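Local coordinates for protein phenol hydroxylase component phN (Pseudomonas stutzeri, PDB 3U52) that probably hydroxylates phenol and related aromatics at a carboxylate-bridged diiron centre, as the large oxygenase subunit of a bacterial multicomponent monooxygenase, at residues A[13-18]-A[50-55]; A[167-172]-A[475-480]. All blocks are in the same frame, centred on the assembly; numbering follows the deposited sequence.

Contact 1: residues A[13-18]-A[50-55]; sequences KYQYLT and WEDPFR
Tyr14, on the short N-terminal helix 10-16, lays one face of its ring against the backbone and inner side chain of Arg55, and this apolar packing carries much of the contact. Arg55 CA stands 3.7 Å from the ring centroid, 10° off the normal, a CH-pi contact, while Arg55 CB lies 3.7 Å from Tyr14 CG. The Arg55 chain then runs out extended along the inner half of the ring, so it is the methylenes, not the guanidinium, that touch the aromatic face. With CG anti to the backbone N (chi1 180°), Tyr14 reaches straight from its helix toward the 50-55 loop.

A carboxylate takes the rim of the same ring. Asp52 OD1 lies 3.5 Å from Tyr14 CD1, near the ring plane, with the carboxylate turned 78° against it; the aromatic C-H edge would suit a negative oxygen. The end of Gln15 comes up to the same oxygen, its amide nearly perpendicular to the carboxylate, but the stronger partner of Asp52 is Arg19, which forms a salt bridge to OD2.

No direct hydrogen bond joins the segments; three waters do the polar bridging. One donates both to Tyr14 OH (2.8 Å) and to Phe54 O (2.8 Å). Another accepts from Gln15 NE2 at 3.0 Å and lies next to Trp50 O, and a third connects Thr18 OG1 with Asp52 OD2, donating to the latter at 2.7 Å.

The loop, which leads into helix 58-81, is itself seated on the helical body: Trp50 packs on Leu239 and Glu242 of helix 220-250, and Pro53 and Phe54 on Ala130 of helix 125-155. Tyr14 touches Val129 of that same helix, so helix 10-16 is applied to the outside of the bundle partly through this loop.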
ATOM      1  N   LYS A  13      13.563 -18.207 -27.313  1.00 26.88           N
ATOM      2  CA  LYS A  13      14.423 -17.609 -26.299  1.00 26.86           C
ATOM      3  C   LYS A  13      14.081 -18.157 -24.911  1.00 25.50           C
ATOM      4  O   LYS A  13      14.972 -18.532 -24.172  1.00 24.77           O
ATOM      5  CB  LYS A  13      14.353 -16.071 -26.262  1.00 26.95           C
ATOM      6  CG  LYS A  13      15.607 -15.464 -25.532  1.00 31.37           C
ATOM      7  CD  LYS A  13      15.473 -14.005 -25.182  1.00 36.17           C
ATOM      8  CE  LYS A  13      15.433 -13.084 -26.419  1.00 42.20           C
ATOM      9  NZ  LYS A  13      16.767 -12.462 -26.756  1.00 45.13           N
ATOM     10  N   TYR A  14      12.790 -18.179 -24.554  1.00 24.65           N
ATOM     11  CA  TYR A  14      12.373 -18.631 -23.233  1.00 23.59           C
ATOM     12  C   TYR A  14      12.752 -20.113 -23.032  1.00 23.60           C
ATOM     13  O   TYR A  14      13.191 -20.479 -21.993  1.00 23.75           O
ATOM     14  CB  TYR A  14      10.867 -18.413 -23.019  1.00 24.24           C
ATOM     15  CG  TYR A  14      10.426 -18.888 -21.661  1.00 24.49           C
ATOM     16  CD1 TYR A  14       9.730 -20.088 -21.514  1.00 22.46           C
ATOM     17  CD2 TYR A  14      10.724 -18.126 -20.518  1.00 24.96           C
ATOM     18  CE1 TYR A  14       9.337 -20.516 -20.239  1.00 26.11           C
ATOM     19  CE2 TYR A  14      10.358 -18.545 -19.278  1.00 25.20           C
ATOM     20  CZ  TYR A  14       9.654 -19.718 -19.134  1.00 26.62           C
ATOM     21  OH  TYR A  14       9.303 -20.130 -17.875  1.00 29.78           O
ATOM     22  N   GLN A  15      12.587 -20.947 -24.045  1.00 23.60           N
ATOM     23  CA  GLN A  15      13.062 -22.317 -23.996  1.00 23.79           C
ATOM     24  C   GLN A  15      14.559 -22.446 -23.736  1.00 23.71           C
ATOM     25  O   GLN A  15      14.986 -23.263 -22.953  1.00 22.98           O
ATOM     26  CB  GLN A  15      12.627 -23.063 -25.257  1.00 24.01           C
ATOM     27  CG  GLN A  15      11.129 -23.149 -25.253  1.00 27.10           C
ATOM     28  CD  GLN A  15      10.529 -24.113 -26.261  1.00 31.60           C
ATOM     29  OE1 GLN A  15      11.238 -24.710 -27.073  1.00 33.38           O
ATOM     30  NE2 GLN A  15       9.192 -24.268 -26.208  1.00 31.42           N
ATOM     31  N   TYR A  16      15.361 -21.618 -24.371  1.00 24.32           N
ATOM     32  CA  TYR A  16      16.775 -21.605 -24.098  1.00 24.65           C
ATOM     33  C   TYR A  16      17.143 -21.215 -22.675  1.00 24.78           C
ATOM     34  O   TYR A  16      18.205 -21.560 -22.229  1.00 26.57           O
ATOM     35  CB  TYR A  16      17.489 -20.683 -25.078  1.00 24.86           C
ATOM     36  CG  TYR A  16      18.064 -21.430 -26.270  1.00 26.25           C
ATOM     37  CD1 TYR A  16      17.567 -21.235 -27.554  1.00 25.05           C
ATOM     38  CD2 TYR A  16      19.115 -22.309 -26.108  1.00 25.88           C
ATOM     39  CE1 TYR A  16      18.127 -21.931 -28.663  1.00 24.46           C
ATOM     40  CE2 TYR A  16      19.668 -22.989 -27.189  1.00 24.65           C
ATOM     41  CZ  TYR A  16      19.171 -22.807 -28.441  1.00 27.07           C
ATOM     42  OH  TYR A  16      19.750 -23.512 -29.453  1.00 26.66           O
ATOM     43  N   LEU A  17      16.298 -20.432 -22.021  1.00 24.23           N
ATOM     44  CA  LEU A  17      16.470 -19.989 -20.626  1.00 23.95           C
ATOM     45  C   LEU A  17      15.796 -20.928 -19.613  1.00 23.45           C
ATOM     46  O   LEU A  17      15.791 -20.648 -18.429  1.00 24.80           O
ATOM     47  CB  LEU A  17      15.880 -18.587 -20.452  1.00 23.91           C
ATOM     48  CG  LEU A  17      16.578 -17.463 -21.271  1.00 24.03           C
ATOM     49  CD1 LEU A  17      15.974 -16.104 -21.022  1.00 28.08           C
ATOM     50  CD2 LEU A  17      18.060 -17.434 -21.005  1.00 23.86           C
ATOM     51  N   THR A  18      15.177 -22.003 -20.073  1.00 23.57           N
ATOM     52  CA  THR A  18      14.581 -22.985 -19.157  1.00 23.70           C
ATOM     53  C   THR A  18      14.961 -24.413 -19.567  1.00 24.89           C
ATOM     54  O   THR A  18      15.815 -25.059 -18.939  1.00 25.47           O
ATOM     55  CB  THR A  18      13.036 -22.903 -19.096  1.00 23.62           C
ATOM     56  OG1 THR A  18      12.516 -22.913 -20.432  1.00 23.18           O
ATOM     57  CG2 THR A  18      12.542 -21.623 -18.367  1.00 22.38           C
ATOM     58  N   TRP A  50       5.444 -30.094 -25.178  1.00 27.62           N
ATOM     59  CA  TRP A  50       4.952 -29.203 -24.114  1.00 27.32           C
ATOM     60  C   TRP A  50       5.016 -27.734 -24.561  1.00 28.27           C
ATOM     61  O   TRP A  50       6.088 -27.266 -24.989  1.00 28.74           O
ATOM     62  CB  TRP A  50       5.800 -29.407 -22.833  1.00 26.76           C
ATOM     63  CG  TRP A  50       5.344 -28.536 -21.703  1.00 24.70           C
ATOM     64  CD1 TRP A  50       5.864 -27.337 -21.320  1.00 24.26           C
ATOM     65  CD2 TRP A  50       4.252 -28.795 -20.841  1.00 24.91           C
ATOM     66  NE1 TRP A  50       5.156 -26.825 -20.250  1.00 23.73           N
ATOM     67  CE2 TRP A  50       4.158 -27.705 -19.937  1.00 23.26           C
ATOM     68  CE3 TRP A  50       3.344 -29.861 -20.717  1.00 24.38           C
ATOM     69  CZ2 TRP A  50       3.186 -27.653 -18.906  1.00 27.51           C
ATOM     70  CZ3 TRP A  50       2.360 -29.794 -19.708  1.00 27.41           C
ATOM     71  CH2 TRP A  50       2.289 -28.685 -18.825  1.00 26.28           C
ATOM     72  N   GLU A  51       3.891 -27.013 -24.504  1.00 28.75           N
ATOM     73  CA  GLU A  51       3.873 -25.564 -24.762  1.00 30.62           C
ATOM     74  C   GLU A  51       3.838 -24.836 -23.437  1.00 30.11           C
ATOM     75  O   GLU A  51       2.980 -25.142 -22.602  1.00 30.39           O
ATOM     76  CB  GLU A  51       2.640 -25.141 -25.596  1.00 31.71           C
ATOM     77  CG  GLU A  51       2.639 -25.628 -27.078  1.00 39.25           C
ATOM     78  CD  GLU A  51       3.884 -25.208 -27.875  1.00 49.36           C
ATOM     79  OE1 GLU A  51       4.317 -24.016 -27.764  1.00 52.57           O
ATOM     80  OE2 GLU A  51       4.426 -26.081 -28.628  1.00 53.54           O
ATOM     81  N   ASP A  52       4.757 -23.905 -23.225  1.00 29.06           N
ATOM     82  CA  ASP A  52       4.839 -23.191 -21.929  1.00 29.18           C
ATOM     83  C   ASP A  52       3.557 -22.406 -21.720  1.00 27.74           C
ATOM     84  O   ASP A  52       3.128 -21.694 -22.607  1.00 28.43           O
ATOM     85  CB  ASP A  52       6.079 -22.285 -21.861  1.00 29.08           C
ATOM     86  CG  ASP A  52       7.385 -23.035 -22.241  1.00 30.74           C
ATOM     87  OD1 ASP A  52       8.025 -22.645 -23.235  1.00 35.80           O
ATOM     88  OD2 ASP A  52       7.776 -24.010 -21.581  1.00 30.36           O
ATOM     89  N   PRO A  53       2.883 -22.614 -20.581  1.00 28.18           N
ATOM     90  CA  PRO A  53       1.617 -21.903 -20.331  1.00 27.71           C
ATOM     91  C   PRO A  53       1.796 -20.423 -20.017  1.00 28.93           C
ATOM     92  O   PRO A  53       0.814 -19.645 -20.097  1.00 28.68           O
ATOM     93  CB  PRO A  53       0.996 -22.656 -19.163  1.00 27.21           C
ATOM     94  CG  PRO A  53       2.168 -23.323 -18.453  1.00 27.53           C
ATOM     95  CD  PRO A  53       3.212 -23.589 -19.527  1.00 26.67           C
ATOM     96  N   PHE A  54       3.019 -20.042 -19.649  1.00 28.86           N
ATOM     97  CA  PHE A  54       3.406 -18.643 -19.420  1.00 28.89           C
ATOM     98  C   PHE A  54       4.916 -18.638 -19.569  1.00 29.32           C
ATOM     99  O   PHE A  54       5.557 -19.681 -19.375  1.00 28.17           O
ATOM    100  CB  PHE A  54       3.029 -18.143 -18.008  1.00 28.08           C
ATOM    101  CG  PHE A  54       3.217 -19.172 -16.915  1.00 27.72           C
ATOM    102  CD1 PHE A  54       4.445 -19.340 -16.290  1.00 28.82           C
ATOM    103  CD2 PHE A  54       2.156 -20.002 -16.535  1.00 25.74           C
ATOM    104  CE1 PHE A  54       4.596 -20.353 -15.270  1.00 28.01           C
ATOM    105  CE2 PHE A  54       2.307 -20.990 -15.564  1.00 28.69           C
ATOM    106  CZ  PHE A  54       3.544 -21.147 -14.920  1.00 26.73           C
ATOM    107  N   ARG A  55       5.475 -17.471 -19.904  1.00 29.09           N
ATOM    108  CA  ARG A  55       6.912 -17.331 -20.156  1.00 28.88           C
ATOM    109  C   ARG A  55       7.523 -16.234 -19.295  1.00 29.39           C
ATOM    110  O   ARG A  55       7.848 -15.162 -19.798  1.00 31.15           O
ATOM    111  CB  ARG A  55       7.198 -17.032 -21.630  1.00 29.87           C
ATOM    112  CG  ARG A  55       6.753 -18.111 -22.591  1.00 30.88           C
ATOM    113  CD  ARG A  55       6.983 -17.754 -24.048  1.00 36.29           C
ATOM    114  NE  ARG A  55       6.701 -18.937 -24.880  1.00 40.26           N
ATOM    115  CZ  ARG A  55       5.503 -19.289 -25.357  1.00 44.60           C
ATOM    116  NH1 ARG A  55       5.377 -20.396 -26.078  1.00 45.30           N
ATOM    117  NH2 ARG A  55       4.425 -18.550 -25.124  1.00 47.61           N
TER
HETATM  118  O   HOH W   1       6.926 -21.646 -17.949  1.00 27.75           O
HETATM  119  O   HOH W   2       7.381 -26.412 -27.342  1.00 47.17           O
HETATM  120  O   HOH W   3      10.427 -24.253 -21.296  1.00 30.45           O

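Contact 2: residues A[167-172]-A[475-480]; sequences DRVWYL and YHINIG. With XE (xenon), chain R.
Tyr475 spreads one face of its ring over Val169, joining the chain just after helix 467-474 to the loop between helices 162-166 and 173-184, in the helical, ferritin-like fold expected of diiron hydroxylase large subunits. Val169 CA makes a CH-pi contact, 3.9 Å from the ring centroid and 17° off the normal. On the same face Val169 CG2 sits 3.7 Å from Tyr475 CG, nearer the root of the ring, and this methyl also meets Ile477 CD1. The methyl gets there because CG2 is anti to the carbonyl carbon, with CG1 anti to the backbone N (chi1 176°).

The phenol end lies beside Trp170, whose CD1 is 4.2 Å from Tyr475 CE2, with that carbon near the indole plane. The indole presents its edge to the tyrosine, and xenon lies over one of its faces; Tyr171 CB lies over the opposite face toward the rim. Trp170 NE1 is hydrogen-bonded to Ala345 O, which helps fix the turn of the indole. Tyr342 and Pro396 also line this xenon site, while Tyr475 belongs to a separate xenon pocket with Ala345 and Ile457.

A water at the edge of the tyrosine ring, in its plane, is 2.7 Å from Tyr475 OH and donates to Arg168 O. The xenon atom stands 3.6 Å above the indole, over its centre.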
ATOM      1  N   ASP A 167      -6.562 -30.950  10.829  1.00 20.10           N
ATOM      2  CA  ASP A 167      -6.152 -32.372  10.971  1.00 19.82           C
ATOM      3  C   ASP A 167      -7.121 -33.235  11.815  1.00 21.13           C
ATOM      4  O   ASP A 167      -7.033 -34.467  11.773  1.00 20.33           O
ATOM      5  CB  ASP A 167      -4.742 -32.489  11.575  1.00 19.77           C
ATOM      6  CG  ASP A 167      -3.601 -32.119  10.596  1.00 22.27           C
ATOM      7  OD1 ASP A 167      -3.832 -31.933   9.395  1.00 23.57           O
ATOM      8  OD2 ASP A 167      -2.421 -32.050  11.020  1.00 24.88           O
ATOM      9  N   ARG A 168      -8.016 -32.594  12.579  1.00 20.76           N
ATOM     10  CA  ARG A 168      -8.778 -33.297  13.620  1.00 21.80           C
ATOM     11  C   ARG A 168     -10.270 -33.181  13.479  1.00 22.30           C
ATOM     12  O   ARG A 168     -10.970 -34.188  13.593  1.00 23.66           O
ATOM     13  CB  ARG A 168      -8.363 -32.835  15.028  1.00 21.15           C
ATOM     14  CG  ARG A 168      -6.897 -33.129  15.336  1.00 19.12           C
ATOM     15  CD  ARG A 168      -6.408 -32.514  16.633  1.00 19.26           C
ATOM     16  NE  ARG A 168      -4.995 -32.863  16.878  1.00 22.15           N
ATOM     17  CZ  ARG A 168      -3.947 -32.413  16.167  1.00 22.95           C
ATOM     18  NH1 ARG A 168      -4.087 -31.563  15.147  1.00 21.77           N
ATOM     19  NH2 ARG A 168      -2.728 -32.832  16.479  1.00 24.17           N
ATOM     20  N   VAL A 169     -10.758 -31.967  13.277  1.00 22.30           N
ATOM     21  CA  VAL A 169     -12.189 -31.676  13.316  1.00 23.04           C
ATOM     22  C   VAL A 169     -12.994 -32.394  12.251  1.00 22.56           C
ATOM     23  O   VAL A 169     -12.620 -32.427  11.085  1.00 21.94           O
ATOM     24  CB  VAL A 169     -12.482 -30.141  13.245  1.00 22.61           C
ATOM     25  CG1 VAL A 169     -13.962 -29.882  13.188  1.00 24.29           C
ATOM     26  CG2 VAL A 169     -11.895 -29.411  14.455  1.00 22.84           C
ATOM     27  N   TRP A 170     -14.145 -32.919  12.667  1.00 21.83           N
ATOM     28  CA  TRP A 170     -14.963 -33.763  11.819  1.00 22.51           C
ATOM     29  C   TRP A 170     -15.150 -33.206  10.410  1.00 22.01           C
ATOM     30  O   TRP A 170     -14.761 -33.859   9.445  1.00 21.65           O
ATOM     31  CB  TRP A 170     -16.298 -34.167  12.533  1.00 22.77           C
ATOM     32  CG  TRP A 170     -17.259 -33.016  12.757  1.00 25.29           C
ATOM     33  CD1 TRP A 170     -17.238 -32.095  13.790  1.00 23.54           C
ATOM     34  CD2 TRP A 170     -18.383 -32.666  11.921  1.00 26.54           C
ATOM     35  NE1 TRP A 170     -18.261 -31.163  13.620  1.00 23.59           N
ATOM     36  CE2 TRP A 170     -18.982 -31.490  12.485  1.00 27.23           C
ATOM     37  CE3 TRP A 170     -18.920 -33.194  10.724  1.00 28.54           C
ATOM     38  CZ2 TRP A 170     -20.117 -30.862  11.893  1.00 23.86           C
ATOM     39  CZ3 TRP A 170     -20.070 -32.561  10.141  1.00 23.06           C
ATOM     40  CH2 TRP A 170     -20.658 -31.431  10.737  1.00 22.23           C
ATOM     41  N   TYR A 171     -15.680 -31.991  10.268  1.00 20.83           N
ATOM     42  CA  TYR A 171     -16.083 -31.496   8.935  1.00 20.41           C
ATOM     43  C   TYR A 171     -14.869 -31.074   8.045  1.00 19.74           C
ATOM     44  O   TYR A 171     -14.937 -31.034   6.826  1.00 18.92           O
ATOM     45  CB  TYR A 171     -17.110 -30.351   9.115  1.00 21.18           C
ATOM     46  CG  TYR A 171     -16.484 -29.008   9.497  1.00 22.75           C
ATOM     47  CD1 TYR A 171     -16.065 -28.137   8.491  1.00 25.59           C
ATOM     48  CD2 TYR A 171     -16.314 -28.623  10.821  1.00 21.61           C
ATOM     49  CE1 TYR A 171     -15.481 -26.946   8.776  1.00 26.49           C
ATOM     50  CE2 TYR A 171     -15.719 -27.403  11.136  1.00 24.29           C
ATOM     51  CZ  TYR A 171     -15.301 -26.567  10.073  1.00 27.02           C
ATOM     52  OH  TYR A 171     -14.677 -25.345  10.220  1.00 26.34           O
ATOM     53  N   LEU A 172     -13.754 -30.743   8.688  1.00 19.21           N
ATOM     54  CA  LEU A 172     -12.494 -30.445   7.983  1.00 17.77           C
ATOM     55  C   LEU A 172     -11.793 -31.680   7.414  1.00 18.64           C
ATOM     56  O   LEU A 172     -10.876 -31.541   6.597  1.00 16.88           O
ATOM     57  CB  LEU A 172     -11.528 -29.683   8.933  1.00 18.35           C
ATOM     58  CG  LEU A 172     -12.161 -28.353   9.398  1.00 18.23           C
ATOM     59  CD1 LEU A 172     -11.332 -27.680  10.492  1.00 18.85           C
ATOM     60  CD2 LEU A 172     -12.278 -27.428   8.174  1.00 15.76           C
ATOM     61  N   TYR A 475     -10.092 -30.999  19.787  1.00 23.84           N
ATOM     62  CA  TYR A 475     -10.305 -30.020  18.731  1.00 23.15           C
ATOM     63  C   TYR A 475      -9.768 -28.646  19.039  1.00 23.51           C
ATOM     64  O   TYR A 475      -9.559 -27.853  18.096  1.00 24.65           O
ATOM     65  CB  TYR A 475     -11.816 -29.893  18.371  1.00 21.60           C
ATOM     66  CG  TYR A 475     -12.411 -31.116  17.720  1.00 20.19           C
ATOM     67  CD1 TYR A 475     -11.630 -32.194  17.351  1.00 17.46           C
ATOM     68  CD2 TYR A 475     -13.768 -31.166  17.439  1.00 18.99           C
ATOM     69  CE1 TYR A 475     -12.203 -33.310  16.730  1.00 18.50           C
ATOM     70  CE2 TYR A 475     -14.325 -32.235  16.820  1.00 19.78           C
ATOM     71  CZ  TYR A 475     -13.576 -33.292  16.477  1.00 19.23           C
ATOM     72  OH  TYR A 475     -14.248 -34.306  15.824  1.00 24.09           O
ATOM     73  N   HIS A 476      -9.579 -28.352  20.334  1.00 24.03           N
ATOM     74  CA  HIS A 476      -9.249 -27.009  20.832  1.00 23.96           C
ATOM     75  C   HIS A 476     -10.331 -26.024  20.502  1.00 24.66           C
ATOM     76  O   HIS A 476     -10.031 -24.862  20.338  1.00 25.13           O
ATOM     77  CB  HIS A 476      -7.950 -26.491  20.199  1.00 23.73           C
ATOM     78  CG  HIS A 476      -6.712 -27.182  20.690  1.00 24.95           C
ATOM     79  ND1 HIS A 476      -5.443 -26.747  20.364  1.00 28.46           N
ATOM     80  CD2 HIS A 476      -6.540 -28.274  21.460  1.00 25.87           C
ATOM     81  CE1 HIS A 476      -4.545 -27.541  20.920  1.00 26.74           C
ATOM     82  NE2 HIS A 476      -5.187 -28.486  21.573  1.00 25.01           N
ATOM     83  N   ILE A 477     -11.575 -26.481  20.337  1.00 24.29           N
ATOM     84  CA  ILE A 477     -12.720 -25.582  20.248  1.00 23.95           C
ATOM     85  C   ILE A 477     -13.103 -25.118  21.658  1.00 24.95           C
ATOM     86  O   ILE A 477     -13.356 -25.941  22.555  1.00 24.45           O
ATOM     87  CB  ILE A 477     -13.883 -26.242  19.419  1.00 24.56           C
ATOM     88  CG1 ILE A 477     -13.494 -26.247  17.914  1.00 24.00           C
ATOM     89  CG2 ILE A 477     -15.238 -25.568  19.683  1.00 21.41           C
ATOM     90  CD1 ILE A 477     -14.190 -27.262  17.049  1.00 24.91           C
ATOM     91  N   ASN A 478     -13.088 -23.815  21.900  1.00 24.64           N
ATOM     92  CA  ASN A 478     -13.407 -23.361  23.245  1.00 25.54           C
ATOM     93  C   ASN A 478     -14.903 -23.330  23.380  1.00 25.27           C
ATOM     94  O   ASN A 478     -15.542 -22.461  22.819  1.00 24.15           O
ATOM     95  CB  ASN A 478     -12.842 -21.976  23.532  1.00 25.62           C
ATOM     96  CG  ASN A 478     -11.324 -21.971  23.509  1.00 29.15           C
ATOM     97  OD1 ASN A 478     -10.708 -21.091  22.915  1.00 33.15           O
ATOM     98  ND2 ASN A 478     -10.722 -22.975  24.128  1.00 26.11           N
ATOM     99  N   ILE A 479     -15.440 -24.285  24.126  1.00 24.71           N
ATOM    100  CA  ILE A 479     -16.883 -24.377  24.332  1.00 24.66           C
ATOM    101  C   ILE A 479     -17.491 -23.114  24.946  1.00 25.04           C
ATOM    102  O   ILE A 479     -17.043 -22.634  25.997  1.00 24.75           O
ATOM    103  CB  ILE A 479     -17.249 -25.598  25.154  1.00 23.48           C
ATOM    104  CG1 ILE A 479     -16.731 -26.861  24.458  1.00 25.99           C
ATOM    105  CG2 ILE A 479     -18.784 -25.624  25.395  1.00 25.66           C
ATOM    106  CD1 ILE A 479     -16.581 -28.085  25.387  1.00 27.52           C
ATOM    107  N   GLY A 480     -18.540 -22.605  24.306  1.00 25.33           N
ATOM    108  CA  GLY A 480     -19.171 -21.348  24.702  1.00 25.78           C
ATOM    109  C   GLY A 480     -18.597 -20.118  24.021  1.00 27.90           C
ATOM    110  O   GLY A 480     -19.192 -19.033  24.091  1.00 28.09           O
TER
HETATM  111 XE    XE R 523     -20.742 -34.194  14.287  1.00 32.36          XE
HETATM  112  O   HOH W   4     -12.596 -36.334  15.161  1.00 29.44           O

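Overall arrangement
Contacts 1 and 2 lie on opposite sides of the chain's centre, their own centres 45 Å apart and their nearest atoms about 28 Å apart. Both segments of contact 1 precede those of contact 2 in the chain, and 302 residues lie between the two segments of contact 2. Contact 1 is the more peripheral, centred about 30 Å from the centre of the chain against about 18 Å for contact 2. Even so, its Phe54 side chain lies about 10 Å from an iron of the diiron site, too far to bind it, whereas the Trp170 side chain of contact 2 is about 13 Å from zinc. Both include xenon-pocket residues, Trp50 in one, Trp170 and Tyr475 in the other.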